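Local structure of phist (Plasmodium falciparum, 4JLE) at the interface of chains A and B. The protein binds the cytoplasmic ATS domain of the virulence factor PfEMP1 through its PHIST domain and travels with it to knobs on the infected red cell. Sequence-based numbering; all coordinates share one arbitrary frame. Chains: chain A/B, Phist.

Contact 1: the interface of chains A and B. Residues chain A 62-63, 66, 83-84, 87, 90; chain B 142, 145-146, 150.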
ATOM      1  N   ILE A  62      -0.604   1.853  20.905  1.00 38.65           N
ATOM      2  CA  ILE A  62      -1.174   0.503  20.916  1.00 37.32           C
ATOM      3  C   ILE A  62      -0.217  -0.433  21.638  1.00 40.88           C
ATOM      4  O   ILE A  62      -0.636  -1.169  22.537  1.00 41.74           O
ATOM      5  CB  ILE A  62      -1.498   0.002  19.474  1.00 38.24           C
ATOM      6  CG1 ILE A  62      -2.577   0.889  18.789  1.00 36.97           C
ATOM      7  CG2 ILE A  62      -1.947  -1.488  19.510  1.00 37.79           C
ATOM      8  CD1 ILE A  62      -2.596   0.799  17.237  1.00 35.51           C
ATOM      9  N   PHE A  63       1.065  -0.386  21.242  1.00 34.95           N
ATOM     10  CA  PHE A  63       2.119  -1.242  21.764  1.00 35.12           C
ATOM     11  C   PHE A  63       2.347  -1.001  23.246  1.00 39.33           C
ATOM     12  O   PHE A  63       2.596  -1.962  23.949  1.00 39.49           O
ATOM     13  CB  PHE A  63       3.417  -1.072  20.951  1.00 36.49           C
ATOM     14  CG  PHE A  63       3.319  -1.574  19.518  1.00 37.69           C
ATOM     15  CD1 PHE A  63       2.405  -2.570  19.167  1.00 39.90           C
ATOM     16  CD2 PHE A  63       4.187  -1.108  18.540  1.00 38.72           C
ATOM     17  CE1 PHE A  63       2.316  -3.034  17.847  1.00 39.51           C
ATOM     18  CE2 PHE A  63       4.087  -1.569  17.215  1.00 40.71           C
ATOM     19  CZ  PHE A  63       3.160  -2.529  16.883  1.00 38.10           C
ATOM     20  N   ILE A  66      -0.503  -2.835  24.982  1.00 40.52           N
ATOM     21  CA  ILE A  66      -0.311  -4.286  24.939  1.00 39.71           C
ATOM     22  C   ILE A  66       0.819  -4.694  25.924  1.00 42.74           C
ATOM     23  O   ILE A  66       0.785  -5.802  26.458  1.00 43.39           O
ATOM     24  CB  ILE A  66      -0.086  -4.800  23.471  1.00 41.54           C
ATOM     25  CG1 ILE A  66      -1.247  -4.385  22.522  1.00 40.62           C
ATOM     26  CG2 ILE A  66       0.143  -6.318  23.411  1.00 41.79           C
ATOM     27  CD1 ILE A  66      -2.679  -4.791  22.929  1.00 42.84           C
ATOM     28  N   LYS A  83       4.870 -10.660  17.185  1.00 41.37           N
ATOM     29  CA  LYS A  83       3.480 -10.262  16.986  1.00 39.12           C
ATOM     30  C   LYS A  83       3.395  -8.787  16.751  1.00 39.48           C
ATOM     31  O   LYS A  83       2.638  -8.374  15.898  1.00 42.41           O
ATOM     32  CB  LYS A  83       2.584 -10.690  18.157  1.00 42.69           C
ATOM     33  CG  LYS A  83       2.422 -12.197  18.297  1.00 49.73           C
ATOM     34  CD  LYS A  83       1.632 -12.828  17.179  1.00 51.60           C
ATOM     35  CE  LYS A  83       1.958 -14.298  17.045  1.00 73.44           C
ATOM     36  NZ  LYS A  83       0.916 -15.029  16.272  1.00 88.76           N
ATOM     37  N   PHE A  84       4.207  -7.989  17.419  1.00 34.65           N
ATOM     38  CA  PHE A  84       4.261  -6.540  17.155  1.00 34.30           C
ATOM     39  C   PHE A  84       4.772  -6.254  15.734  1.00 40.33           C
ATOM     40  O   PHE A  84       4.244  -5.376  15.080  1.00 41.43           O
ATOM     41  CB  PHE A  84       5.188  -5.831  18.169  1.00 35.27           C
ATOM     42  CG  PHE A  84       4.604  -5.531  19.525  1.00 35.19           C
ATOM     43  CD1 PHE A  84       3.361  -6.029  19.888  1.00 35.79           C
ATOM     44  CD2 PHE A  84       5.298  -4.735  20.438  1.00 35.52           C
ATOM     45  CE1 PHE A  84       2.829  -5.743  21.132  1.00 37.43           C
ATOM     46  CE2 PHE A  84       4.748  -4.432  21.679  1.00 37.10           C
ATOM     47  CZ  PHE A  84       3.534  -4.965  22.032  1.00 35.20           C
ATOM     48  N   ALA A  87       1.913  -7.097  13.241  1.00 42.87           N
ATOM     49  CA  ALA A  87       0.851  -6.097  13.396  1.00 40.79           C
ATOM     50  C   ALA A  87       1.266  -4.788  12.751  1.00 41.64           C
ATOM     51  O   ALA A  87       0.455  -4.154  12.097  1.00 40.97           O
ATOM     52  CB  ALA A  87       0.541  -5.886  14.873  1.00 41.47           C
ATOM     53  N   GLU A  90       0.784  -5.035   9.045  1.00 42.05           N
ATOM     54  CA  GLU A  90      -0.650  -5.008   8.713  1.00 42.62           C
ATOM     55  C   GLU A  90      -1.187  -3.569   8.784  1.00 45.72           C
ATOM     56  O   GLU A  90      -1.875  -3.149   7.866  1.00 45.30           O
ATOM     57  CB  GLU A  90      -1.459  -5.901   9.656  1.00 44.34           C
ATOM     58  CG  GLU A  90      -1.135  -7.378   9.562  1.00 60.91           C
ATOM     59  CD  GLU A  90      -2.156  -8.191  10.323  1.00 88.98           C
ATOM     60  OE1 GLU A  90      -1.885  -8.523  11.497  1.00 97.98           O
ATOM     61  OE2 GLU A  90      -3.265  -8.405   9.783  1.00 82.30           O
TER
ATOM     62  N   TRP B 142      -6.846  -2.133  16.194  1.00 41.72           N
ATOM     63  CA  TRP B 142      -5.634  -2.868  16.517  1.00 41.62           C
ATOM     64  C   TRP B 142      -5.435  -3.016  18.002  1.00 44.32           C
ATOM     65  O   TRP B 142      -4.936  -4.068  18.421  1.00 44.36           O
ATOM     66  CB  TRP B 142      -4.449  -2.247  15.796  1.00 41.32           C
ATOM     67  CG  TRP B 142      -4.677  -2.425  14.325  1.00 44.54           C
ATOM     68  CD1 TRP B 142      -5.416  -1.617  13.502  1.00 48.33           C
ATOM     69  CD2 TRP B 142      -4.431  -3.619  13.591  1.00 45.16           C
ATOM     70  NE1 TRP B 142      -5.577  -2.210  12.272  1.00 48.81           N
ATOM     71  CE2 TRP B 142      -4.993  -3.450  12.306  1.00 50.51           C
ATOM     72  CE3 TRP B 142      -3.754  -4.814  13.885  1.00 47.52           C
ATOM     73  CZ2 TRP B 142      -4.894  -4.427  11.319  1.00 50.74           C
ATOM     74  CZ3 TRP B 142      -3.621  -5.762  12.888  1.00 49.44           C
ATOM     75  CH2 TRP B 142      -4.227  -5.587  11.645  1.00 50.10           C
ATOM     76  N   LYS B 145      -7.637  -6.076  18.515  1.00 45.82           N
ATOM     77  CA  LYS B 145      -7.100  -7.265  17.864  1.00 45.94           C
ATOM     78  C   LYS B 145      -5.941  -7.843  18.687  1.00 48.48           C
ATOM     79  O   LYS B 145      -5.948  -9.034  19.002  1.00 47.05           O
ATOM     80  CB  LYS B 145      -6.649  -6.973  16.427  1.00 47.51           C
ATOM     81  CG  LYS B 145      -6.359  -8.260  15.658  1.00 54.63           C
ATOM     82  CD  LYS B 145      -6.020  -8.016  14.191  1.00 64.25           C
ATOM     83  CE  LYS B 145      -5.128  -9.069  13.561  1.00 67.94           C
ATOM     84  NZ  LYS B 145      -5.731 -10.418  13.614  1.00 79.56           N
ATOM     85  N   LEU B 146      -4.978  -6.995  19.065  1.00 45.51           N
ATOM     86  CA  LEU B 146      -3.800  -7.421  19.820  1.00 44.75           C
ATOM     87  C   LEU B 146      -4.118  -7.725  21.260  1.00 46.94           C
ATOM     88  O   LEU B 146      -3.543  -8.671  21.806  1.00 47.86           O
ATOM     89  CB  LEU B 146      -2.706  -6.376  19.711  1.00 44.93           C
ATOM     90  CG  LEU B 146      -2.077  -6.231  18.315  1.00 49.69           C
ATOM     91  CD1 LEU B 146      -1.380  -4.898  18.169  1.00 50.08           C
ATOM     92  CD2 LEU B 146      -1.066  -7.337  18.053  1.00 51.45           C
ATOM     93  N   PHE B 150      -3.141 -11.361  22.709  1.00 44.68           N
ATOM     94  CA  PHE B 150      -2.183 -11.433  23.810  1.00 42.82           C
ATOM     95  C   PHE B 150      -2.807 -11.978  25.084  1.00 51.31           C
ATOM     96  O   PHE B 150      -2.178 -12.808  25.756  1.00 51.71           O
ATOM     97  CB  PHE B 150      -1.556 -10.061  24.052  1.00 42.79           C
ATOM     98  CG  PHE B 150      -0.393  -9.787  23.113  1.00 42.22           C
ATOM     99  CD1 PHE B 150      -0.610  -9.533  21.757  1.00 43.69           C
ATOM    100  CD2 PHE B 150       0.914  -9.787  23.585  1.00 42.27           C
ATOM    101  CE1 PHE B 150       0.458  -9.287  20.895  1.00 44.11           C
ATOM    102  CE2 PHE B 150       1.986  -9.531  22.722  1.00 44.37           C
ATOM    103  CZ  PHE B 150       1.755  -9.288  21.382  1.00 42.30           C
TER
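A:Ile66 meets B:Phe150 and B:Leu146 through its two branches, and its first torsion (chi1 -56°) decides which branch goes where: CG2 stands anti to the backbone N and is aimed at the phenylalanine, while CG1 stays beside that N and carries CD1 to the leucine. The methyl CG2 sits over the centre of one face of the B:Phe150 ring, 3.5 Å from its centroid, in a CH-pi contact. CD1 rests on CB of B:Leu146 at 3.6 Å, crossing that side chain at about a right angle. B:Leu146 itself, CG beside its own backbone N (chi1 -68°), pushes its forked end between two helices of chain A. Its CD1 reaches CG2 of A:Ile62 at 3.7 Å, and CD2 lies against the CB methyl of A:Ala87 at 3.8 Å. The far rim of the B:Phe150 ring is met by A:Lys83, whose CB is 3.6 Å from CZ, and by the ring of A:Phe84, whose CE1 also approaches CZ. Within chain A, the ring of A:Phe63 lies with CD1 over the centre of the A:Phe84 ring, backing this wall. At the other end A:Glu90 bears on the six-membered edge of B:Trp142, CB to CH2 at 3.4 Å. Its carboxylate stands almost perpendicular to the indole, planes 85° apart, with OE2 in the plane of the ring at its edge. OE1 is 4.8 Å from NZ, the side-chain nitrogen of B:Lys145, too far for a salt bridge but near enough that the opposite charges may attract. The patch is held by carbon packing, with the A:Glu90 carboxylate laid against the indole edge. In the fold, helix 117-163 of chain B packs on helices 37-72 and 77-110 of chain A as the third helix of a three-helix bundle, an exchange of the last helix between the copies.

Contact 2: the interface of chains A and B. Residues chain A 66, 69-70, 73, 75, 79; chain B 147, 150-151, 154.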
ATOM      1  N   ILE A  66      -0.503  -2.835  24.982  1.00 40.52           N
ATOM      2  CA  ILE A  66      -0.311  -4.286  24.939  1.00 39.71           C
ATOM      3  C   ILE A  66       0.819  -4.694  25.924  1.00 42.74           C
ATOM      4  O   ILE A  66       0.785  -5.802  26.458  1.00 43.39           O
ATOM      5  CB  ILE A  66      -0.086  -4.800  23.471  1.00 41.54           C
ATOM      6  CG1 ILE A  66      -1.247  -4.385  22.522  1.00 40.62           C
ATOM      7  CG2 ILE A  66       0.143  -6.318  23.411  1.00 41.79           C
ATOM      8  CD1 ILE A  66      -2.679  -4.791  22.929  1.00 42.84           C
ATOM      9  N   ILE A  69      -0.549  -5.964  29.207  1.00 40.44           N
ATOM     10  CA  ILE A  69      -1.056  -7.354  29.131  1.00 39.58           C
ATOM     11  C   ILE A  69       0.147  -8.297  29.149  1.00 45.05           C
ATOM     12  O   ILE A  69       0.088  -9.354  29.776  1.00 44.21           O
ATOM     13  CB  ILE A  69      -1.952  -7.561  27.856  1.00 41.30           C
ATOM     14  CG1 ILE A  69      -3.135  -6.558  27.851  1.00 40.89           C
ATOM     15  CG2 ILE A  69      -2.452  -9.040  27.735  1.00 39.57           C
ATOM     16  CD1 ILE A  69      -3.923  -6.490  26.557  1.00 40.37           C
ATOM     17  N   VAL A  70       1.259  -7.883  28.481  1.00 42.27           N
ATOM     18  CA  VAL A  70       2.504  -8.647  28.418  1.00 41.87           C
ATOM     19  C   VAL A  70       3.029  -8.898  29.837  1.00 47.46           C
ATOM     20  O   VAL A  70       3.347 -10.039  30.172  1.00 48.67           O
ATOM     21  CB  VAL A  70       3.560  -7.958  27.507  1.00 44.09           C
ATOM     22  CG1 VAL A  70       4.951  -8.542  27.732  1.00 43.11           C
ATOM     23  CG2 VAL A  70       3.158  -8.064  26.043  1.00 42.80           C
ATOM     24  N   TYR A  73       0.554 -11.173  32.137  1.00 48.61           N
ATOM     25  CA  TYR A  73       0.657 -12.600  31.871  1.00 47.57           C
ATOM     26  C   TYR A  73       2.090 -13.099  31.720  1.00 50.71           C
ATOM     27  O   TYR A  73       2.272 -14.276  31.395  1.00 50.34           O
ATOM     28  CB  TYR A  73      -0.154 -12.935  30.607  1.00 48.35           C
ATOM     29  CG  TYR A  73      -1.634 -12.740  30.816  1.00 51.33           C
ATOM     30  CD1 TYR A  73      -2.386 -13.671  31.526  1.00 53.51           C
ATOM     31  CD2 TYR A  73      -2.272 -11.587  30.372  1.00 52.08           C
ATOM     32  CE1 TYR A  73      -3.747 -13.483  31.746  1.00 55.98           C
ATOM     33  CE2 TYR A  73      -3.632 -11.386  30.587  1.00 53.34           C
ATOM     34  CZ  TYR A  73      -4.367 -12.338  31.274  1.00 64.09           C
ATOM     35  OH  TYR A  73      -5.716 -12.135  31.497  1.00 67.90           O
ATOM     36  N   ILE A  75       4.325 -12.598  29.382  1.00 43.89           N
ATOM     37  CA  ILE A  75       4.470 -13.091  28.021  1.00 43.64           C
ATOM     38  C   ILE A  75       5.941 -12.877  27.584  1.00 48.49           C
ATOM     39  O   ILE A  75       6.462 -11.772  27.761  1.00 48.76           O
ATOM     40  CB  ILE A  75       3.440 -12.414  27.084  1.00 46.04           C
ATOM     41  CG1 ILE A  75       2.003 -12.918  27.422  1.00 45.92           C
ATOM     42  CG2 ILE A  75       3.795 -12.603  25.581  1.00 43.81           C
ATOM     43  CD1 ILE A  75       0.883 -12.068  26.895  1.00 38.10           C
ATOM     44  N   TYR A  79       7.713 -13.778  21.624  1.00 47.34           N
ATOM     45  CA  TYR A  79       6.320 -13.769  21.165  1.00 45.18           C
ATOM     46  C   TYR A  79       5.839 -12.325  20.938  1.00 47.27           C
ATOM     47  O   TYR A  79       5.265 -12.017  19.900  1.00 46.37           O
ATOM     48  CB  TYR A  79       5.399 -14.492  22.167  1.00 44.71           C
ATOM     49  CG  TYR A  79       3.925 -14.390  21.794  1.00 46.15           C
ATOM     50  CD1 TYR A  79       3.148 -13.303  22.210  1.00 47.14           C
ATOM     51  CD2 TYR A  79       3.309 -15.375  21.030  1.00 46.95           C
ATOM     52  CE1 TYR A  79       1.799 -13.202  21.868  1.00 46.56           C
ATOM     53  CE2 TYR A  79       1.969 -15.260  20.641  1.00 47.67           C
ATOM     54  CZ  TYR A  79       1.210 -14.187  21.087  1.00 54.00           C
ATOM     55  OH  TYR A  79      -0.122 -14.093  20.745  1.00 57.30           O
TER
ATOM     56  N   ALA B 147      -5.068  -7.000  21.877  1.00 42.50           N
ATOM     57  CA  ALA B 147      -5.434  -7.296  23.266  1.00 43.42           C
ATOM     58  C   ALA B 147      -5.990  -8.696  23.397  1.00 49.00           C
ATOM     59  O   ALA B 147      -5.550  -9.434  24.269  1.00 49.88           O
ATOM     60  CB  ALA B 147      -6.433  -6.279  23.801  1.00 44.96           C
ATOM     61  N   PHE B 150      -3.141 -11.361  22.709  1.00 44.68           N
ATOM     62  CA  PHE B 150      -2.183 -11.433  23.810  1.00 42.82           C
ATOM     63  C   PHE B 150      -2.807 -11.978  25.084  1.00 51.31           C
ATOM     64  O   PHE B 150      -2.178 -12.808  25.756  1.00 51.71           O
ATOM     65  CB  PHE B 150      -1.556 -10.061  24.052  1.00 42.79           C
ATOM     66  CG  PHE B 150      -0.393  -9.787  23.113  1.00 42.22           C
ATOM     67  CD1 PHE B 150      -0.610  -9.533  21.757  1.00 43.69           C
ATOM     68  CD2 PHE B 150       0.914  -9.787  23.585  1.00 42.27           C
ATOM     69  CE1 PHE B 150       0.458  -9.287  20.895  1.00 44.11           C
ATOM     70  CE2 PHE B 150       1.986  -9.531  22.722  1.00 44.37           C
ATOM     71  CZ  PHE B 150       1.755  -9.288  21.382  1.00 42.30           C
ATOM     72  N   ARG B 151      -4.046 -11.549  25.412  1.00 50.99           N
ATOM     73  CA  ARG B 151      -4.770 -11.999  26.615  1.00 51.93           C
ATOM     74  C   ARG B 151      -5.012 -13.504  26.524  1.00 56.28           C
ATOM     75  O   ARG B 151      -4.773 -14.211  27.500  1.00 58.11           O
ATOM     76  CB  ARG B 151      -6.082 -11.205  26.769  1.00 50.56           C
ATOM     77  CG  ARG B 151      -6.717 -11.201  28.149  1.00 66.36           C
ATOM     78  CD  ARG B 151      -7.275  -9.851  28.589  1.00 74.11           C
ATOM     79  NE  ARG B 151      -8.014  -9.114  27.556  1.00 75.29           N
ATOM     80  CZ  ARG B 151      -7.938  -7.794  27.395  1.00 83.99           C
ATOM     81  NH1 ARG B 151      -7.139  -7.070  28.169  1.00 74.83           N
ATOM     82  NH2 ARG B 151      -8.636  -7.194  26.440  1.00 64.27           N
ATOM     83  N   GLY B 154      -1.712 -15.414  26.827  1.00 48.88           N
ATOM     84  CA  GLY B 154      -1.333 -15.303  28.230  1.00 48.52           C
ATOM     85  C   GLY B 154      -2.118 -16.260  29.101  1.00 55.90           C
ATOM     86  O   GLY B 154      -1.576 -16.822  30.063  1.00 56.58           O
TER
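Ring contacts come first: A:Tyr79 and B:Phe150 meet edge to face, their centroids 5.2 Å apart and their planes turned by 72°. CE1 of the tyrosine lies above the phenylalanine face opposite the one taken by A:Ile66, offset toward the rim, so the ring is clasped from both sides. A:Tyr79 gets there because its CG is anti to the backbone N (chi1 175°), and the two side chains slide past each other in opposite directions. Aliphatic packing fills in around this clamp. CG2 of A:Val70 touches CD2 of B:Phe150 at 3.7 Å, the two side chains running alongside and pointing the same way. A:Ile69 straddles the backbone of the partner helix: its CD1 meets CA of B:Ala147 at 3.7 Å, while its CG2 lies over the start of B:Arg151. The tip of A:Ile75, CD1, comes to the carbonyl O of B:Phe150 at 3.3 Å, a van der Waals touch. A:Tyr73 lays CB against CA of B:Gly154 at 3.6 Å, and the bare glycine lets the ring come down close to the helix backbone. Polar groups take part through their carbon portions or by plain proximity. The phenol OH of A:Tyr73 lies 3.6 Å from CG of B:Arg151, whose bent chain then carries NH1 of the guanidinium to CD1 of A:Ile69, also at 3.6 Å. Altogether the patch locks an aromatic side chain of chain B between the paired helices of chain A and seals its flank with the turn between them; in the deposited assembly, which may not be the biological one, it anchors the exchanged last helix of chain B on chain A.

The C-alpha centres of contact 1 and contact 2 lie about 10 Å apart, and both patches include A:Ile66 and B:Phe150. They therefore form one continuous strip along helix 117-163 of chain B, running toward its C-terminal end, against helices 37-72 and 77-110 of chain A. Contact 1 lies along the bodies of these two helices, and contact 2 reaches the loop that joins them. The two-fold symmetry repeats the strip with the chains exchanged, so each copy lends its last helix to complete the other's bundle. The structure alone does not show whether this exchange occurs in the cell or arises on crystallisation.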